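Envelope polyprotein (Puumala orthohantavirus, PDB 5FXU) forms the ectodomain of the hantaviral surface glycoprotein Gn, which probably acts with its partner Gc in virus attachment and entry into host cells. Local coordinates at residues T32-L37 with F112-N117; S84-R89 with Y321-G326; C121-F126 with L142-Q147. All blocks are in the same frame, centred on the assembly; numbering follows the deposited sequence.

Contact 1: residues T32-L37 with F112-N117; sequences TQVESL and FDLSCN. With NAG (2-acetamido-2-deoxy-beta-D-glucopyranose), chain C.
V34 and L37 sit in the loop between strands 19-30 and 39-41 and close it over the apolar side of strand 107-116, just upstream of a glycosylated hairpin turn. V34 and L114 reach toward each other, tip to tip, with V34 CG1 3.5 Å from L114 CD1. Because CG1 of V34 is anti to its own N (chi1 174°), the other methyl, CG2, is left to one side, where V34 also touches C121. One turn of the coiled loop later, L37 CB comes obliquely to the far end of the F112 ring, 4.1 Å from F112 CZ. Two backbone bonds, S36 N to Q33 O and L37 N to V34 O, keep the loop wound in a helix-like turn that brings V34 and L37 to the strand. No hydrogen bond crosses the contact, and all four touching residues are buried. On the opposite side of the strand the D113 carboxylate is held by L114 N, which meets D113 OD1 at 2.7 Å from the anti side and 31° out of the carboxylate plane, and by the hydroxyls of T310 and T344. Beyond C116, which is disulfide-bonded to C121, N117 ND2 is joined covalently to C1 of the NAG at 1.4 Å. N117 OD1 accepts T119 N, closing an Asx turn, and A120 N; with N117 ND2 bonded to G303 O, these bonds probably fix the rotation of the amide. The sequence N-Q-T here is an N-glycosylation sequon, set on a disulfide-tied beta hairpin whose inner side is covered by a loop.

Contact 2: residues S84-R89 with Y321-G326; sequences SEINLR and YIWAPG
An aromatic packing contact, I86 and L88 against the indole of W323, lies in the beta-rich head, where strand 54-64 runs between strands 79-89 and 321-323 and pairs with both. The two segments share no hydrogen bond. Their backbones stand well apart, 9.5 Å between L88 CA and W323 CA, and side chains bridge the distance. I86 CD1 meets the six-membered ring at its edge, near the ring plane, 3.7 Å from both W323 CE3 and W323 CZ3. The first torsion of I86 (chi1 59°) tucks CG1 between N and the carbonyl carbon and carries the terminal methyl to that edge. L88 comes in differently: its CD1 stands 3.8 Å above the plane of the W323 ring and is offset toward the rim, with W323 CE3 its nearest ring atom. P325 CD, two residues on from W323, lies 3.8 Å from the plane on the opposite face, also offset toward the rim. Both aliphatic chains cross the tryptophan at about a right angle. The indole also touches V34, L114 and C116, which carries this apolar layer on toward strand 107-116. Along strand 79-89 the pattern alternates: E85, N87 and R89 are exposed, while I86 and L88 point toward W323, L88 buried and I86 still partly exposed; the E85 carboxylate bonds to T58 and S289. One face turned to an apolar layer and the other to solvent is the usual pattern of a beta strand covering a protein core.

Contact 3: residues C121-F126 with L142-Q147; sequences CQPTVF and LGLGDQ
L144 is the bump and the P123-V125 surface is the hollow. Its CD2 methyl settles between the two. L144 CD2 is 3.7 Å from P123 CB on one flank. On the other it lies 3.9 Å from V125 CG2. With CG anti to the backbone N (chi1 -170°), the leucine extends from strand 139-144 across to the facing strand. It meets the proline ring obliquely, whereas L144 and V125 lie alongside one another, pointing opposite ways. V125 spreads its methyls over two leucines that alternate with G143, CG2 to L144 CD2 and, more loosely, CG1 to L142 CD1 (4.3 Å). The strand axes approach to 10.2 Å and run nearly antiparallel at 154°, without hydrogen bonds between them. L26, L39 and I149 line the same interior. Just past L144 the chain reverses in a type II' beta turn with G145 at its second position; Q147 N to L144 O closes the turn, and the reciprocal bond, L144 N to Q147 O, completes the first pair of the hairpin between strands 139-144 and 147-155. Side chains interlocking between two facing sheets, without bonds between the strands, are consistent with beta-sandwich packing, as in E-set folds.

Overall arrangement
All three contacts are buried, apolar and without hydrogen bonds across them, and together they form one continuous interior in the Gn head. Contacts 1 and 3 share a hairpin: strands 107-116 and 120-130 are neighbours, with a probable S115 O to Q122 N bond between them. Contact 2 adjoins contact 1 through W323 and C116; the centres of contacts 2 and 3 are about 17 Å apart, yet W323 touches C121. Their make-up differs: contact 2 turns on a large aromatic, contact 3 is wholly aliphatic, and contact 1 mixes both. The segments, not the contacts, reach the surface: at a glycan in contact 1, on the outer face of 84-89 in contact 2 and at an exposed turn in contact 3.

Contact 1: residues T32-L37 with F112-N117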
loop_
_atom_site.group_PDB
_atom_site.type_symbol
_atom_site.label_atom_id
_atom_site.label_comp_id
_atom_site.label_asym_id
_atom_site.label_seq_id
_atom_site.Cartn_x
_atom_site.Cartn_y
_atom_site.Cartn_z
ATOM N N THR A 32 0.128 -22.166 -0.038
ATOM C CA THR A 32 -1.153 -22.886 -0.112
ATOM C C THR A 32 -2.179 -22.360 0.888
ATOM O O THR A 32 -3.369 -22.384 0.615
ATOM C CB THR A 32 -0.983 -24.410 0.078
ATOM O OG1 THR A 32 -0.259 -24.668 1.281
ATOM C CG2 THR A 32 -0.214 -25.027 -1.099
ATOM N N GLN A 33 -1.707 -21.844 2.017
ATOM C CA GLN A 33 -2.581 -21.230 3.012
ATOM C C GLN A 33 -3.049 -19.815 2.722
ATOM O O GLN A 33 -3.988 -19.352 3.368
ATOM C CB GLN A 33 -1.928 -21.299 4.388
ATOM C CG GLN A 33 -1.836 -22.721 4.915
ATOM C CD GLN A 33 -1.148 -22.805 6.262
ATOM O OE1 GLN A 33 -1.136 -21.843 7.048
ATOM N NE2 GLN A 33 -0.576 -23.983 6.550
ATOM N N VAL A 34 -2.430 -19.137 1.762
ATOM C CA VAL A 34 -2.706 -17.722 1.487
ATOM C C VAL A 34 -4.098 -17.524 0.929
ATOM O O VAL A 34 -4.795 -16.575 1.302
ATOM C CB VAL A 34 -1.660 -17.129 0.514
ATOM C CG1 VAL A 34 -2.005 -15.720 0.089
ATOM C CG2 VAL A 34 -0.279 -17.134 1.154
ATOM N N GLU A 35 -4.511 -18.428 0.044
ATOM C CA GLU A 35 -5.852 -18.371 -0.557
ATOM C C GLU A 35 -7.001 -18.559 0.472
ATOM O O GLU A 35 -8.120 -18.097 0.242
ATOM C CB GLU A 35 -5.950 -19.359 -1.749
ATOM C CG GLU A 35 -5.024 -19.046 -2.947
ATOM C CD GLU A 35 -3.725 -19.869 -3.012
ATOM O OE1 GLU A 35 -3.171 -20.222 -1.935
ATOM O OE2 GLU A 35 -3.224 -20.098 -4.142
ATOM N N SER A 36 -6.709 -19.194 1.610
ATOM C CA SER A 36 -7.674 -19.367 2.709
ATOM C C SER A 36 -7.731 -18.242 3.744
ATOM O O SER A 36 -8.606 -18.262 4.601
ATOM C CB SER A 36 -7.368 -20.664 3.457
ATOM O OG SER A 36 -7.491 -21.759 2.578
ATOM N N LEU A 37 -6.803 -17.290 3.700
ATOM C CA LEU A 37 -6.681 -16.297 4.775
ATOM C C LEU A 37 -7.890 -15.363 4.868
ATOM O O LEU A 37 -8.271 -14.737 3.889
ATOM C CB LEU A 37 -5.391 -15.479 4.619
ATOM C CG LEU A 37 -4.069 -16.203 4.881
ATOM C CD1 LEU A 37 -2.913 -15.230 4.716
ATOM C CD2 LEU A 37 -4.018 -16.861 6.260
ATOM N N PHE A 112 -5.000 -6.720 4.307
ATOM C CA PHE A 112 -3.560 -7.072 4.320
ATOM C C PHE A 112 -2.971 -7.019 2.930
ATOM O O PHE A 112 -3.695 -7.078 1.956
ATOM C CB PHE A 112 -3.310 -8.410 5.025
ATOM C CG PHE A 112 -4.067 -9.544 4.434
ATOM C CD1 PHE A 112 -5.389 -9.810 4.808
ATOM C CD2 PHE A 112 -3.466 -10.342 3.473
ATOM C CE1 PHE A 112 -6.083 -10.858 4.229
ATOM C CE2 PHE A 112 -4.151 -11.389 2.894
ATOM C CZ PHE A 112 -5.462 -11.645 3.263
ATOM N N ASP A 113 -1.666 -6.798 2.860
ATOM C CA ASP A 113 -0.896 -6.984 1.633
ATOM C C ASP A 113 0.016 -8.204 1.857
ATOM O O ASP A 113 0.162 -8.654 2.998
ATOM C CB ASP A 113 -0.091 -5.699 1.283
ATOM C CG ASP A 113 0.284 -5.608 -0.230
ATOM O OD1 ASP A 113 0.142 -6.659 -0.926
ATOM O OD2 ASP A 113 0.722 -4.493 -0.720
ATOM N N LEU A 114 0.633 -8.722 0.793
ATOM C CA LEU A 114 1.446 -9.952 0.858
ATOM C C LEU A 114 2.844 -9.687 0.331
ATOM O O LEU A 114 2.994 -9.051 -0.691
ATOM C CB LEU A 114 0.833 -11.057 0.020
ATOM C CG LEU A 114 -0.597 -11.453 0.347
ATOM C CD1 LEU A 114 -1.169 -12.382 -0.713
ATOM C CD2 LEU A 114 -0.636 -12.105 1.707
ATOM N N SER A 115 3.843 -10.168 1.064
ATOM C CA SER A 115 5.229 -10.071 0.688
ATOM C C SER A 115 5.685 -11.518 0.689
ATOM O O SER A 115 5.733 -12.138 1.751
ATOM C CB SER A 115 6.043 -9.249 1.690
ATOM O OG SER A 115 5.591 -7.916 1.734
ATOM N N CYS A 116 6.029 -12.030 -0.488
ATOM C CA CYS A 116 6.184 -13.461 -0.707
ATOM C C CYS A 116 7.453 -13.838 -1.491
ATOM O O CYS A 116 7.891 -13.118 -2.387
ATOM C CB CYS A 116 5.012 -13.951 -1.530
ATOM S SG CYS A 116 3.378 -13.544 -0.910
ATOM N N ASN A 117 8.015 -14.983 -1.163
ATOM C CA ASN A 117 8.989 -15.643 -2.034
ATOM C C ASN A 117 8.236 -16.764 -2.717
ATOM O O ASN A 117 7.015 -16.795 -2.634
ATOM C CB ASN A 117 10.250 -16.068 -1.261
ATOM C CG ASN A 117 9.991 -17.135 -0.206
ATOM O OD1 ASN A 117 8.967 -17.826 -0.223
ATOM N ND2 ASN A 117 10.930 -17.267 0.720
HETATM C C1 NAG C . 10.844 -18.228 1.789
HETATM C C2 NAG C . 12.041 -19.141 1.561
HETATM C C3 NAG C . 12.149 -20.160 2.687
HETATM C C4 NAG C . 11.973 -19.579 4.099
HETATM C C5 NAG C . 10.885 -18.490 4.160
HETATM C C6 NAG C . 10.891 -17.637 5.429
HETATM C C7 NAG C . 12.781 -19.834 -0.681
HETATM C C8 NAG C . 12.405 -20.671 -1.859
HETATM N N2 NAG C . 11.893 -19.876 0.315
HETATM O O3 NAG C . 13.414 -20.812 2.566
HETATM O O4 NAG C . 11.588 -20.724 4.876
HETATM O O5 NAG C . 11.029 -17.597 3.048
HETATM O O6 NAG C . 11.932 -16.655 5.345
HETATM O O7 NAG C . 13.818 -19.183 -0.668
#

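Contact 2: residues S84-R89 with Y321-G326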
loop_
_atom_site.group_PDB
_atom_site.type_symbol
_atom_site.label_atom_id
_atom_site.label_comp_id
_atom_site.label_asym_id
_atom_site.label_seq_id
_atom_site.Cartn_x
_atom_site.Cartn_y
_atom_site.Cartn_z
ATOM N N SER A 84 -1.859 -17.918 -13.888
ATOM C CA SER A 84 -3.274 -18.254 -13.914
ATOM C C SER A 84 -4.102 -17.227 -13.147
ATOM O O SER A 84 -3.574 -16.453 -12.351
ATOM C CB SER A 84 -3.494 -19.639 -13.321
ATOM O OG SER A 84 -2.986 -19.735 -12.006
ATOM N N GLU A 85 -5.408 -17.220 -13.399
ATOM C CA GLU A 85 -6.329 -16.309 -12.719
ATOM C C GLU A 85 -6.953 -16.995 -11.522
ATOM O O GLU A 85 -7.455 -18.101 -11.632
ATOM C CB GLU A 85 -7.395 -15.781 -13.674
ATOM C CG GLU A 85 -6.895 -14.591 -14.487
ATOM C CD GLU A 85 -5.760 -14.972 -15.431
ATOM O OE1 GLU A 85 -6.032 -15.730 -16.384
ATOM O OE2 GLU A 85 -4.609 -14.509 -15.236
ATOM N N ILE A 86 -6.863 -16.344 -10.368
ATOM C CA ILE A 86 -7.402 -16.859 -9.108
ATOM C C ILE A 86 -8.083 -15.733 -8.389
ATOM O O ILE A 86 -7.907 -14.577 -8.763
ATOM C CB ILE A 86 -6.310 -17.389 -8.188
ATOM C CG1 ILE A 86 -5.305 -16.289 -7.858
ATOM C CG2 ILE A 86 -5.620 -18.559 -8.854
ATOM C CD1 ILE A 86 -4.362 -16.674 -6.755
ATOM N N ASN A 87 -8.855 -16.086 -7.370
ATOM C CA ASN A 87 -9.553 -15.110 -6.537
ATOM C C ASN A 87 -8.902 -15.098 -5.185
ATOM O O ASN A 87 -8.685 -16.138 -4.610
ATOM C CB ASN A 87 -11.032 -15.445 -6.411
ATOM C CG ASN A 87 -11.803 -15.102 -7.667
ATOM O OD1 ASN A 87 -12.035 -13.929 -7.965
ATOM N ND2 ASN A 87 -12.192 -16.104 -8.415
ATOM N N LEU A 88 -8.545 -13.917 -4.707
ATOM C CA LEU A 88 -8.028 -13.744 -3.358
ATOM C C LEU A 88 -9.091 -12.994 -2.569
ATOM O O LEU A 88 -10.002 -12.413 -3.163
ATOM C CB LEU A 88 -6.702 -12.965 -3.397
ATOM C CG LEU A 88 -5.535 -13.679 -4.110
ATOM C CD1 LEU A 88 -4.309 -12.780 -4.201
ATOM C CD2 LEU A 88 -5.157 -14.981 -3.422
ATOM N N ARG A 89 -9.002 -13.027 -1.244
ATOM C CA ARG A 89 -9.819 -12.157 -0.425
ATOM C C ARG A 89 -9.026 -11.480 0.634
ATOM O O ARG A 89 -7.986 -11.983 1.046
ATOM C CB ARG A 89 -10.872 -12.938 0.344
ATOM C CG ARG A 89 -11.772 -13.904 -0.394
ATOM C CD ARG A 89 -12.675 -14.599 0.644
ATOM N NE ARG A 89 -13.892 -15.210 0.090
ATOM C CZ ARG A 89 -15.035 -14.571 -0.206
ATOM N NH1 ARG A 89 -15.158 -13.254 -0.035
ATOM N NH2 ARG A 89 -16.068 -15.258 -0.709
ATOM N N TYR A 321 -4.743 -7.066 -11.876
ATOM C CA TYR A 321 -4.062 -7.227 -10.602
ATOM C C TYR A 321 -3.152 -8.443 -10.641
ATOM O O TYR A 321 -3.523 -9.483 -11.163
ATOM C CB TYR A 321 -5.070 -7.356 -9.448
ATOM C CG TYR A 321 -5.845 -6.109 -9.151
ATOM C CD1 TYR A 321 -5.311 -5.136 -8.341
ATOM C CD2 TYR A 321 -7.133 -5.905 -9.672
ATOM C CE1 TYR A 321 -6.016 -3.978 -8.050
ATOM C CE2 TYR A 321 -7.857 -4.746 -9.392
ATOM C CZ TYR A 321 -7.284 -3.778 -8.576
ATOM O OH TYR A 321 -7.941 -2.602 -8.292
ATOM N N ILE A 322 -1.971 -8.298 -10.078
ATOM C CA ILE A 322 -0.943 -9.324 -10.112
ATOM C C ILE A 322 -0.464 -9.664 -8.726
ATOM O O ILE A 322 -0.268 -8.805 -7.912
ATOM C CB ILE A 322 0.258 -8.873 -10.969
ATOM C CG1 ILE A 322 -0.181 -8.809 -12.424
ATOM C CG2 ILE A 322 1.410 -9.873 -10.913
ATOM C CD1 ILE A 322 0.147 -7.487 -13.019
ATOM N N TRP A 323 -0.325 -10.955 -8.482
ATOM C CA TRP A 323 0.323 -11.488 -7.326
ATOM C C TRP A 323 1.511 -12.325 -7.823
ATOM O O TRP A 323 1.312 -13.323 -8.506
ATOM C CB TRP A 323 -0.668 -12.365 -6.556
ATOM C CG TRP A 323 -0.072 -13.038 -5.373
ATOM C CD1 TRP A 323 0.842 -12.539 -4.530
ATOM C CD2 TRP A 323 -0.389 -14.343 -4.904
ATOM N NE1 TRP A 323 1.132 -13.448 -3.575
ATOM C CE2 TRP A 323 0.385 -14.572 -3.781
ATOM C CE3 TRP A 323 -1.279 -15.333 -5.327
ATOM C CZ2 TRP A 323 0.318 -15.756 -3.056
ATOM C CZ3 TRP A 323 -1.355 -16.505 -4.621
ATOM C CH2 TRP A 323 -0.555 -16.713 -3.491
ATOM N N ALA A 324 2.731 -11.917 -7.476
ATOM C CA ALA A 324 3.927 -12.507 -8.043
ATOM C C ALA A 324 4.906 -12.982 -6.986
ATOM O O ALA A 324 5.905 -12.333 -6.714
ATOM C CB ALA A 324 4.583 -11.524 -9.000
ATOM N N PRO A 325 4.614 -14.123 -6.376
ATOM C CA PRO A 325 5.485 -14.589 -5.308
ATOM C C PRO A 325 6.819 -15.028 -5.855
ATOM O O PRO A 325 6.871 -15.715 -6.877
ATOM C CB PRO A 325 4.733 -15.760 -4.703
ATOM C CG PRO A 325 3.619 -16.090 -5.619
ATOM C CD PRO A 325 3.346 -14.880 -6.449
ATOM N N GLY A 326 7.883 -14.588 -5.196
ATOM C CA GLY A 326 9.245 -14.873 -5.622
ATOM C C GLY A 326 9.736 -14.000 -6.767
ATOM O O GLY A 326 10.789 -14.252 -7.309
#

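Contact 3: residues C121-F126 with L142-Q147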
loop_
_atom_site.group_PDB
_atom_site.type_symbol
_atom_site.label_atom_id
_atom_site.label_comp_id
_atom_site.label_asym_id
_atom_site.label_seq_id
_atom_site.Cartn_x
_atom_site.Cartn_y
_atom_site.Cartn_z
ATOM N N CYS A 121 4.629 -16.565 2.302
ATOM C CA CYS A 121 4.172 -15.170 2.337
ATOM C C CYS A 121 4.098 -14.589 3.749
ATOM O O CYS A 121 3.595 -15.219 4.656
ATOM C CB CYS A 121 2.766 -15.047 1.736
ATOM S SG CYS A 121 2.754 -15.362 -0.045
ATOM N N GLN A 122 4.557 -13.351 3.902
ATOM C CA GLN A 122 4.341 -12.573 5.115
ATOM C C GLN A 122 3.216 -11.578 4.853
ATOM O O GLN A 122 3.403 -10.618 4.108
ATOM C CB GLN A 122 5.636 -11.875 5.502
ATOM C CG GLN A 122 6.728 -12.853 5.906
ATOM C CD GLN A 122 7.949 -12.174 6.492
ATOM O OE1 GLN A 122 9.030 -12.253 5.936
ATOM N NE2 GLN A 122 7.788 -11.530 7.645
ATOM N N PRO A 123 2.034 -11.795 5.446
ATOM C CA PRO A 123 1.019 -10.759 5.359
ATOM C C PRO A 123 1.377 -9.529 6.207
ATOM O O PRO A 123 1.965 -9.669 7.273
ATOM C CB PRO A 123 -0.242 -11.421 5.943
ATOM C CG PRO A 123 0.081 -12.863 6.131
ATOM C CD PRO A 123 1.579 -12.916 6.281
ATOM N N THR A 124 1.064 -8.339 5.695
ATOM C CA THR A 124 1.201 -7.121 6.437
ATOM C C THR A 124 -0.238 -6.662 6.607
ATOM O O THR A 124 -0.951 -6.435 5.633
ATOM C CB THR A 124 2.040 -6.044 5.695
ATOM O OG1 THR A 124 3.427 -6.421 5.662
ATOM C CG2 THR A 124 1.971 -4.712 6.411
ATOM N N VAL A 125 -0.668 -6.555 7.855
ATOM C CA VAL A 125 -2.039 -6.140 8.174
ATOM C C VAL A 125 -2.075 -4.636 8.401
ATOM O O VAL A 125 -1.285 -4.122 9.166
ATOM C CB VAL A 125 -2.549 -6.878 9.416
ATOM C CG1 VAL A 125 -3.896 -6.337 9.848
ATOM C CG2 VAL A 125 -2.647 -8.357 9.117
ATOM N N PHE A 126 -3.004 -3.971 7.736
ATOM C CA PHE A 126 -3.223 -2.535 7.880
ATOM C C PHE A 126 -4.573 -2.315 8.541
ATOM O O PHE A 126 -5.570 -2.919 8.130
ATOM C CB PHE A 126 -3.240 -1.862 6.513
ATOM C CG PHE A 126 -1.901 -1.853 5.835
ATOM C CD1 PHE A 126 -1.507 -2.921 5.000
ATOM C CD2 PHE A 126 -1.013 -0.802 6.019
ATOM C CE1 PHE A 126 -0.255 -2.930 4.377
ATOM C CE2 PHE A 126 0.246 -0.817 5.410
ATOM C CZ PHE A 126 0.623 -1.889 4.588
ATOM N N LEU A 142 -7.419 -9.119 16.414
ATOM C CA LEU A 142 -7.681 -9.568 15.066
ATOM C C LEU A 142 -7.034 -10.942 14.917
ATOM O O LEU A 142 -6.028 -11.274 15.564
ATOM C CB LEU A 142 -7.089 -8.602 14.033
ATOM C CG LEU A 142 -7.420 -7.106 14.129
ATOM C CD1 LEU A 142 -6.589 -6.289 13.146
ATOM C CD2 LEU A 142 -8.896 -6.870 13.854
ATOM N N GLY A 143 -7.627 -11.747 14.058
ATOM C CA GLY A 143 -7.045 -13.011 13.684
ATOM C C GLY A 143 -6.853 -13.061 12.184
ATOM O O GLY A 143 -7.680 -12.542 11.413
ATOM N N LEU A 144 -5.763 -13.709 11.785
ATOM C CA LEU A 144 -5.485 -13.980 10.380
ATOM C C LEU A 144 -4.857 -15.360 10.272
ATOM O O LEU A 144 -3.741 -15.584 10.767
ATOM C CB LEU A 144 -4.561 -12.913 9.786
ATOM C CG LEU A 144 -4.413 -12.981 8.269
ATOM C CD1 LEU A 144 -5.712 -12.641 7.548
ATOM C CD2 LEU A 144 -3.311 -12.026 7.831
ATOM N N GLY A 145 -5.616 -16.275 9.658
ATOM C CA GLY A 145 -5.313 -17.702 9.659
ATOM C C GLY A 145 -5.138 -18.180 11.086
ATOM O O GLY A 145 -6.073 -18.123 11.881
ATOM N N ASP A 146 -3.907 -18.557 11.411
ATOM C CA ASP A 146 -3.544 -19.093 12.719
ATOM C C ASP A 146 -2.835 -18.079 13.637
ATOM O O ASP A 146 -2.424 -18.423 14.746
ATOM C CB ASP A 146 -2.697 -20.365 12.502
ATOM C CG ASP A 146 -3.505 -21.487 11.810
ATOM O OD1 ASP A 146 -4.571 -21.866 12.369
ATOM O OD2 ASP A 146 -3.100 -21.954 10.707
ATOM N N GLN A 147 -2.730 -16.828 13.194
ATOM C CA GLN A 147 -2.056 -15.788 13.969
ATOM C C GLN A 147 -3.071 -14.886 14.647
ATOM O O GLN A 147 -4.099 -14.549 14.077
ATOM C CB GLN A 147 -1.110 -14.965 13.082
ATOM C CG GLN A 147 0.329 -15.460 13.070
ATOM C CD GLN A 147 1.066 -15.266 14.387
ATOM O OE1 GLN A 147 0.766 -14.350 15.152
ATOM N NE2 GLN A 147 2.054 -16.123 14.645
#